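Local coordinates for particle-associated glycoside hydrolase (Acinetobacter phage Fri1, PDB 6C72), which is a phage tailspike that probably depolymerises the capsular polysaccharide of Acinetobacter baumannii during entry into the host cell, at residues 436-439 and 440-443. Residues are numbered along the deposited sequence; the frame is centred on the assembly and turned at random.
Sequences NIVA and TQAS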
ATOM      1  N   ASN A 436      -4.847 -28.569 -15.153  1.00 30.37           N
ATOM      2  CA  ASN A 436      -4.448 -27.854 -13.950  1.00 29.66           C
ATOM      3  C   ASN A 436      -5.675 -27.634 -13.079  1.00 29.07           C
ATOM      4  O   ASN A 436      -6.533 -26.807 -13.403  1.00 28.87           O
ATOM      5  CB  ASN A 436      -3.790 -26.520 -14.280  1.00 29.57           C
ATOM      6  CG  ASN A 436      -3.137 -25.893 -13.057  1.00 29.15           C
ATOM      7  OD1 ASN A 436      -3.507 -26.213 -11.930  1.00 28.77           O
ATOM      8  ND2 ASN A 436      -2.167 -25.007 -13.268  1.00 29.34           N
ATOM      9  N   ILE A 437      -5.706 -28.309 -11.926  1.00 29.01           N
ATOM     10  CA  ILE A 437      -6.851 -28.247 -11.033  1.00 29.26           C
ATOM     11  C   ILE A 437      -7.089 -26.837 -10.509  1.00 28.05           C
ATOM     12  O   ILE A 437      -8.216 -26.509 -10.116  1.00 28.36           O
ATOM     13  CB  ILE A 437      -6.646 -29.251  -9.879  1.00 29.88           C
ATOM     14  CG1 ILE A 437      -7.939 -29.432  -9.075  1.00 30.67           C
ATOM     15  CG2 ILE A 437      -5.440 -28.832  -8.999  1.00 28.78           C
ATOM     16  CD1 ILE A 437      -7.875 -30.548  -8.078  1.00 31.72           C
ATOM     17  N   VAL A 438      -6.064 -25.979 -10.519  1.00 27.40           N
ATOM     18  CA  VAL A 438      -6.246 -24.595 -10.081  1.00 27.01           C
ATOM     19  C   VAL A 438      -7.361 -23.931 -10.882  1.00 27.18           C
ATOM     20  O   VAL A 438      -8.118 -23.103 -10.349  1.00 27.16           O
ATOM     21  CB  VAL A 438      -4.919 -23.808 -10.211  1.00 26.89           C
ATOM     22  CG1 VAL A 438      -5.137 -22.298 -10.033  1.00 26.67           C
ATOM     23  CG2 VAL A 438      -3.878 -24.317  -9.223  1.00 26.91           C
ATOM     24  N   ALA A 439      -7.504 -24.298 -12.156  1.00 26.88           N
ATOM     25  CA  ALA A 439      -8.536 -23.686 -12.980  1.00 27.41           C
ATOM     26  C   ALA A 439      -9.943 -24.015 -12.495  1.00 28.39           C
ATOM     27  O   ALA A 439     -10.869 -23.250 -12.781  1.00 28.75           O
ATOM     28  CB  ALA A 439      -8.370 -24.113 -14.442  1.00 28.17           C
ATOM     29  N   THR A 440     -10.128 -25.100 -11.745  1.00 35.30           N
ATOM     30  CA  THR A 440     -11.441 -25.428 -11.202  1.00 35.53           C
ATOM     31  C   THR A 440     -11.610 -24.972  -9.760  1.00 35.32           C
ATOM     32  O   THR A 440     -12.696 -25.124  -9.202  1.00 35.61           O
ATOM     33  CB  THR A 440     -11.719 -26.944 -11.288  1.00 35.80           C
ATOM     34  OG1 THR A 440     -10.947 -27.643 -10.303  1.00 35.57           O
ATOM     35  CG2 THR A 440     -11.383 -27.495 -12.666  1.00 36.16           C
ATOM     36  N   GLN A 441     -10.569 -24.416  -9.151  1.00 30.43           N
ATOM     37  CA  GLN A 441     -10.581 -24.035  -7.749  1.00 30.39           C
ATOM     38  C   GLN A 441     -10.629 -22.534  -7.541  1.00 30.58           C
ATOM     39  O   GLN A 441     -11.391 -22.056  -6.704  1.00 31.00           O
ATOM     40  CB  GLN A 441      -9.340 -24.579  -7.044  1.00 30.09           C
ATOM     41  CG  GLN A 441      -9.243 -26.077  -6.987  1.00 30.17           C
ATOM     42  CD  GLN A 441      -7.918 -26.506  -6.401  1.00 30.06           C
ATOM     43  OE1 GLN A 441      -6.906 -25.812  -6.552  1.00 29.86           O
ATOM     44  NE2 GLN A 441      -7.911 -27.643  -5.720  1.00 30.31           N
ATOM     45  N   ALA A 442      -9.798 -21.784  -8.259  1.00 26.50           N
ATOM     46  CA  ALA A 442      -9.653 -20.367  -7.990  1.00 25.95           C
ATOM     47  C   ALA A 442     -10.858 -19.581  -8.497  1.00 26.63           C
ATOM     48  O   ALA A 442     -11.632 -20.040  -9.339  1.00 27.38           O
ATOM     49  CB  ALA A 442      -8.379 -19.825  -8.642  1.00 24.98           C
ATOM     50  N   SER A 443     -10.997 -18.368  -7.970  1.00 26.59           N
ATOM     51  CA  SER A 443     -11.904 -17.397  -8.542  1.00 27.34           C
ATOM     52  C   SER A 443     -11.176 -16.655  -9.652  1.00 27.29           C
ATOM     53  O   SER A 443     -10.032 -16.226  -9.473  1.00 27.19           O
ATOM     54  CB  SER A 443     -12.413 -16.422  -7.485  1.00 28.07           C
ATOM     55  OG  SER A 443     -13.373 -17.052  -6.660  1.00 28.65           O
TER
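Val-438 O is gripped by two consecutive backbone amides. The bond from Ala-442 N to Val-438 O is 3.0 Å long, nearly straight at the hydrogen, and lies in the carbonyl plane. Gln-441 N, also 3.0 Å from Val-438 O, comes from well above that plane. The i+3 and i+4 amides thus share one oxygen in a short, weakly bonded helical turn. Ahead of this turn, Asn-436 OD1 accepts a capping bond from Val-438 N at 2.9 Å, while Asn-436 ND2 is held by Ser-412. Ile-437 O receives Thr-440 N at 2.9 Å. Thr-440 OG1, lying between its own backbone N and carbonyl carbon (chi1 74°), is turned back to within 3.0 Å of the same Ile-437 O, and its proton may go there. Gln-441 reaches back along the turn with an extended chain: CG packs 3.3 Å from Ile-437 O, and NE2 lies 3.7 Å from Ile-437 CD1. On the buried side Val-438 and Ala-442 rest on Val-417. The short helix thus links strand 422-429 to strand 443-444 near the C-terminal end of the parallel beta-helix. Local bonds take up Ile-437 O and Val-438 O, whereas Arg-461 NH1 bonds to Ala-439 O and Ala-442 O, and Gln-441 OE1 accepts from Val-417 N, so hydrogen bonds tie the turn both to Arg-461 and to strand 416-418.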